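Local atomic coordinates of phosphoserine aminotransferase (Bacillus alcalophilus, PDB entry 1W23), a protein that catalyses the reversible, pyridoxal-phosphate-dependent transfer of an amino group between phosphoserine and 2-oxoglutarate in the second step of L-serine biosynthesis. Residues 173-185 with 254-267. Residues are numbered along the deposited sequence; the frame is centred on the assembly and turned at random. Where two conformers were deposited one is given.
Sequences MSSDILSRPLKVN and IKDLGGAEAIAKQN. With MG (magnesium ion), chain D; PLP (pyridoxal-5'-phosphate), chain J.
Leu178 meets both helices of 254-267 at once. Its CD2 comes tip to tip with CD1 of Ile254, at 3.9 Å, while its CD1 rests on the methyl of Ala260. CG stands anti to the backbone N (chi1 -163°), and this together with an unstaggered chi2 of 34° sets one methyl on each partner. Leu60 and Leu61 of helix 44-61 and Leu251 of helix 241-256 close round the same side chain. Further along, the small side chains of Ala260 and Ala264 let the loop backbone lie close to helix 259-279. Ala260 CB is 3.7 Å from Arg180 C. The CA atoms of Arg180 and Ala264 are 4.7 Å apart. Pro181 sets CD against Ala260 O and crosses Glu261 at about a right angle, CG to CG at 3.8 Å. CG2 of Ile263 touches the carbonyl oxygens of both Leu178 and Ser179, 3.7 Å from each O.

The polar edge is at Ser179. Its O accepts ND2 of Asn267 at 3.1 Å, on a lone pair in the carbonyl plane, though the bond is bent (143° at the hydrogen). ND2 is also hydrogen-bonded to OD1 of Asn339, and OD1 of Asn267 to NZ of Lys270. With an alanine here in place of Asn267, Ser179 O and Asn339 would probably lose a shared amide donor, and Lys270 its acceptor. Asp176 O receives both N and OG of Ser179, the hydroxyl at 2.7 Å. The extended chain of Arg180 leads off from helix 259-279, and NH2 forms a salt bridge with Asp176 OD2.

Residues 176-179 form a type II beta turn, and a Schellman motif at Gly258 ends helix 241-256. The loop follows strand 169-172 and carries Ser174 of the cofactor pocket, so in this class-V aminotransferase it runs from the pyridoxal phosphate site to helices 241-256 and 259-279.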
loop_
_atom_site.group_PDB
_atom_site.type_symbol
_atom_site.label_atom_id
_atom_site.label_comp_id
_atom_site.label_asym_id
_atom_site.label_seq_id
_atom_site.Cartn_x
_atom_site.Cartn_y
_atom_site.Cartn_z
ATOM N N MET A 173 -12.716 0.580 12.661
ATOM C CA MET A 173 -13.648 1.606 12.184
ATOM C C MET A 173 -13.556 1.778 10.677
ATOM O O MET A 173 -13.915 2.852 10.145
ATOM C CB MET A 173 -13.457 2.961 12.887
ATOM C CG MET A 173 -13.626 2.812 14.438
ATOM S SD MET A 173 -13.730 4.457 15.165
ATOM C CE MET A 173 -14.135 4.048 16.871
ATOM N N SER A 174 -13.099 0.770 9.953
ATOM C CA SER A 174 -12.910 0.884 8.517
ATOM C C SER A 174 -14.086 1.499 7.790
ATOM O O SER A 174 -13.879 2.368 6.929
ATOM C CB SER A 174 -12.641 -0.471 7.906
ATOM O OG SER A 174 -11.397 -1.024 8.324
ATOM N N SER A 175 -15.328 1.082 8.085
ATOM C CA SER A 175 -16.447 1.512 7.272
ATOM C C SER A 175 -17.281 2.634 7.880
ATOM O O SER A 175 -18.284 3.027 7.263
ATOM C CB SER A 175 -17.266 0.316 6.820
ATOM O OG SER A 175 -17.669 -0.461 7.938
ATOM N N ASP A 176 -16.863 3.248 8.994
ATOM C CA ASP A 176 -17.545 4.444 9.479
ATOM C C ASP A 176 -16.635 5.491 10.089
ATOM O O ASP A 176 -17.153 6.514 10.580
ATOM C CB ASP A 176 -18.699 4.134 10.441
ATOM C CG ASP A 176 -18.273 3.682 11.837
ATOM O OD1 ASP A 176 -17.039 3.478 12.021
ATOM O OD2 ASP A 176 -19.181 3.531 12.694
ATOM N N ILE A 177 -15.329 5.383 9.990
ATOM C CA ILE A 177 -14.466 6.440 10.571
ATOM C C ILE A 177 -14.759 7.791 9.904
ATOM O O ILE A 177 -14.878 7.916 8.704
ATOM C CB ILE A 177 -12.985 6.071 10.414
ATOM C CG1 ILE A 177 -12.088 7.017 11.189
ATOM C CG2 ILE A 177 -12.578 5.906 8.939
ATOM C CD1 ILE A 177 -10.655 6.555 11.379
ATOM N N LEU A 178 -14.839 8.809 10.749
ATOM C CA LEU A 178 -15.046 10.201 10.281
ATOM C C LEU A 178 -16.300 10.374 9.453
ATOM O O LEU A 178 -16.413 11.228 8.594
ATOM C CB LEU A 178 -13.792 10.756 9.598
ATOM C CG LEU A 178 -13.670 12.247 9.407
ATOM C CD1 LEU A 178 -14.263 13.110 10.474
ATOM C CD2 LEU A 178 -12.195 12.613 9.134
ATOM N N SER A 179 -17.343 9.609 9.871
ATOM C CA SER A 179 -18.709 9.827 9.392
ATOM C C SER A 179 -19.578 10.603 10.389
ATOM O O SER A 179 -20.733 10.884 10.090
ATOM C CB SER A 179 -19.376 8.491 9.094
ATOM O OG SER A 179 -19.504 7.697 10.258
ATOM N N ARG A 180 -18.994 10.897 11.534
ATOM C CA ARG A 180 -19.665 11.506 12.684
ATOM C C ARG A 180 -18.614 11.875 13.695
ATOM O O ARG A 180 -17.495 11.366 13.654
ATOM C CB ARG A 180 -20.708 10.542 13.280
ATOM C CG ARG A 180 -20.141 9.168 13.608
ATOM C CD ARG A 180 -21.248 8.194 13.998
ATOM N NE ARG A 180 -20.617 6.877 14.240
ATOM C CZ ARG A 180 -21.237 5.861 14.848
ATOM N NH1 ARG A 180 -22.518 5.938 15.250
ATOM N NH2 ARG A 180 -20.559 4.717 15.083
ATOM N N PRO A 181 -18.964 12.714 14.677
ATOM C CA PRO A 181 -18.003 12.971 15.763
ATOM C C PRO A 181 -17.685 11.707 16.545
ATOM O O PRO A 181 -18.507 10.798 16.642
ATOM C CB PRO A 181 -18.725 14.026 16.630
ATOM C CG PRO A 181 -19.680 14.691 15.671
ATOM C CD PRO A 181 -20.184 13.505 14.828
ATOM N N LEU A 182 -16.505 11.702 17.148
ATOM C CA LEU A 182 -16.008 10.589 17.933
ATOM C C LEU A 182 -15.281 11.100 19.160
ATOM O O LEU A 182 -14.463 11.981 18.992
ATOM C CB LEU A 182 -15.080 9.820 16.993
ATOM C CG LEU A 182 -14.435 8.544 17.456
ATOM C CD1 LEU A 182 -15.426 7.489 17.847
ATOM C CD2 LEU A 182 -13.531 7.962 16.345
ATOM N N LYS A 183 -15.452 10.465 20.288
ATOM C CA LYS A 183 -14.680 10.678 21.518
ATOM C C LYS A 183 -13.498 9.704 21.495
ATOM O O LYS A 183 -13.628 8.560 21.964
ATOM C CB LYS A 183 -15.523 10.414 22.758
ATOM C CG LYS A 183 -14.876 10.540 24.129
ATOM C CD LYS A 183 -15.880 10.558 25.314
ATOM C CE LYS A 183 -15.467 9.891 26.610
ATOM N NZ LYS A 183 -16.590 9.254 27.356
ATOM N N VAL A 184 -12.389 10.157 20.895
ATOM C CA VAL A 184 -11.223 9.292 20.676
ATOM C C VAL A 184 -10.683 8.756 21.999
ATOM O O VAL A 184 -10.173 7.636 22.030
ATOM C CB VAL A 184 -10.210 10.054 19.828
ATOM C CG1 VAL A 184 -8.870 9.368 19.788
ATOM C CG2 VAL A 184 -10.740 10.279 18.419
ATOM N N ASN A 185 -10.793 9.572 23.084
ATOM C CA ASN A 185 -10.219 9.102 24.337
ATOM C C ASN A 185 -10.931 7.904 24.935
ATOM O O ASN A 185 -10.437 7.365 25.940
ATOM C CB ASN A 185 -10.075 10.277 25.275
ATOM C CG ASN A 185 -11.328 10.775 25.845
ATOM O OD1 ASN A 185 -12.394 10.194 25.735
ATOM N ND2 ASN A 185 -11.069 11.912 26.486
ATOM N N ILE A 254 -13.813 17.204 3.651
ATOM C CA ILE A 254 -14.624 17.036 4.838
ATOM C C ILE A 254 -14.639 18.318 5.651
ATOM O O ILE A 254 -15.674 18.762 6.145
ATOM C CB ILE A 254 -14.189 15.814 5.677
ATOM C CG1 ILE A 254 -14.301 14.500 4.880
ATOM C CG2 ILE A 254 -15.004 15.728 6.957
ATOM C CD1 ILE A 254 -13.736 13.285 5.615
ATOM N N LYS A 255 -13.441 18.886 5.865
ATOM C CA LYS A 255 -13.337 20.123 6.633
ATOM C C LYS A 255 -14.119 21.232 5.954
ATOM O O LYS A 255 -14.852 21.981 6.643
ATOM C CB LYS A 255 -11.835 20.499 6.787
ATOM C CG LYS A 255 -11.662 21.839 7.521
ATOM C CD LYS A 255 -10.224 22.124 7.874
ATOM C CE LYS A 255 -10.038 23.494 8.478
ATOM N NZ LYS A 255 -8.620 23.685 8.917
ATOM N N ASP A 256 -13.984 21.406 4.646
ATOM C CA ASP A 256 -14.649 22.500 3.924
ATOM C C ASP A 256 -16.149 22.427 4.092
ATOM O O ASP A 256 -16.812 23.462 4.155
ATOM C CB ASP A 256 -14.262 22.413 2.449
ATOM C CG ASP A 256 -12.821 22.856 2.143
ATOM O OD1 ASP A 256 -12.165 23.404 3.042
ATOM O OD2 ASP A 256 -12.409 22.604 0.993
ATOM N N LEU A 257 -16.729 21.220 4.165
ATOM C CA LEU A 257 -18.174 21.047 4.245
ATOM C C LEU A 257 -18.696 21.165 5.668
ATOM O O LEU A 257 -19.911 21.077 5.881
ATOM C CB LEU A 257 -18.569 19.746 3.522
ATOM C CG LEU A 257 -18.766 19.990 2.004
ATOM C CD1 LEU A 257 -17.519 20.403 1.231
ATOM C CD2 LEU A 257 -19.375 18.728 1.433
ATOM N N GLY A 258 -17.804 21.383 6.664
ATOM C CA GLY A 258 -18.226 21.608 8.030
ATOM C C GLY A 258 -17.813 20.521 9.013
ATOM O O GLY A 258 -18.295 20.488 10.140
ATOM N N GLY A 259 -16.916 19.633 8.633
ATOM C CA GLY A 259 -16.376 18.688 9.562
ATOM C C GLY A 259 -17.311 17.544 9.900
ATOM O O GLY A 259 -18.278 17.255 9.204
ATOM N N ALA A 260 -16.970 16.864 11.010
ATOM C CA ALA A 260 -17.667 15.660 11.393
ATOM C C ALA A 260 -19.109 15.913 11.726
ATOM O O ALA A 260 -19.975 15.055 11.461
ATOM C CB ALA A 260 -16.934 15.023 12.577
ATOM N N GLU A 261 -19.442 17.038 12.370
ATOM C CA GLU A 261 -20.837 17.319 12.706
ATOM C C GLU A 261 -21.658 17.500 11.452
ATOM O O GLU A 261 -22.809 17.032 11.322
ATOM C CB GLU A 261 -20.953 18.566 13.607
ATOM C CG GLU A 261 -20.362 18.405 14.961
ATOM C CD GLU A 261 -20.837 19.535 15.887
ATOM O OE1 GLU A 261 -21.432 20.568 15.447
ATOM O OE2 GLU A 261 -20.636 19.383 17.127
ATOM N N ALA A 262 -21.104 18.226 10.461
ATOM C CA ALA A 262 -21.869 18.476 9.227
ATOM C C ALA A 262 -22.044 17.210 8.432
ATOM O O ALA A 262 -23.118 16.985 7.860
ATOM C CB ALA A 262 -21.214 19.555 8.369
ATOM N N ILE A 263 -21.013 16.375 8.382
ATOM C CA ILE A 263 -21.106 15.171 7.576
ATOM C C ILE A 263 -22.085 14.213 8.240
ATOM O O ILE A 263 -22.820 13.469 7.530
ATOM C CB ILE A 263 -19.761 14.558 7.227
ATOM C CG1 ILE A 263 -19.882 13.677 5.948
ATOM C CG2 ILE A 263 -19.170 13.705 8.309
ATOM C CD1 ILE A 263 -20.181 14.332 4.633
ATOM N N ALA A 264 -22.156 14.162 9.578
ATOM C CA ALA A 264 -23.169 13.325 10.225
ATOM C C ALA A 264 -24.583 13.748 9.839
ATOM O O ALA A 264 -25.428 12.896 9.588
ATOM C CB ALA A 264 -23.050 13.396 11.744
ATOM N N LYS A 265 -24.848 15.062 9.785
ATOM C CA LYS A 265 -26.155 15.535 9.359
ATOM C C LYS A 265 -26.481 15.052 7.931
ATOM O O LYS A 265 -27.592 14.548 7.665
ATOM C CB LYS A 265 -26.195 17.068 9.394
ATOM C CG LYS A 265 -27.482 17.718 8.979
ATOM C CD LYS A 265 -27.325 19.256 9.030
ATOM C CE LYS A 265 -28.504 19.881 8.257
ATOM N NZ LYS A 265 -29.742 19.703 9.048
ATOM N N GLN A 266 -25.520 15.174 7.005
ATOM C CA GLN A 266 -25.687 14.735 5.643
ATOM C C GLN A 266 -25.932 13.236 5.595
ATOM O O GLN A 266 -26.808 12.755 4.849
ATOM C CB GLN A 266 -24.467 15.070 4.787
ATOM C CG GLN A 266 -24.200 16.534 4.500
ATOM C CD GLN A 266 -24.924 16.979 3.235
ATOM O OE1 GLN A 266 -26.101 17.329 3.301
ATOM N NE2 GLN A 266 -24.349 17.002 2.040
ATOM N N ASN A 267 -25.166 12.480 6.345
ATOM C CA ASN A 267 -25.224 11.019 6.332
ATOM C C ASN A 267 -26.569 10.536 6.902
ATOM O O ASN A 267 -27.177 9.593 6.366
ATOM C CB ASN A 267 -24.052 10.426 7.095
ATOM C CG ASN A 267 -22.728 10.587 6.336
ATOM O OD1 ASN A 267 -22.696 10.735 5.130
ATOM N ND2 ASN A 267 -21.626 10.541 7.112
HETATM MG MG MG D . -10.328 24.115 3.182
HETATM N N1 PLP J . -12.829 -4.351 8.364
HETATM C C2 PLP J . -13.985 -3.783 7.856
HETATM C C2A PLP J . -14.997 -3.334 8.843
HETATM C C3 PLP J . -14.140 -3.649 6.485
HETATM O O3 PLP J . -15.226 -3.088 6.004
HETATM C C4 PLP J . -13.107 -4.123 5.596
HETATM C C4A PLP J . -13.262 -3.907 4.133
HETATM C C5 PLP J . -11.946 -4.681 6.158
HETATM C C6 PLP J . -11.850 -4.803 7.534
HETATM C C5A PLP J . -10.826 -5.229 5.322
HETATM O O4P PLP J . -10.000 -4.104 4.846
HETATM P P PLP J . -8.751 -4.410 3.840
HETATM O O1P PLP J . -9.337 -5.009 2.599
HETATM O O2P PLP J . -7.828 -5.377 4.567
HETATM O O3P PLP J . -8.145 -3.023 3.694
HETATM O O HOH W 1 -9.932 23.347 1.373
HETATM O O HOH W 2 -10.873 24.949 5.026
HETATM O O HOH W 3 -8.379 24.707 3.435
HETATM O O HOH W 4 -9.887 22.267 4.078
#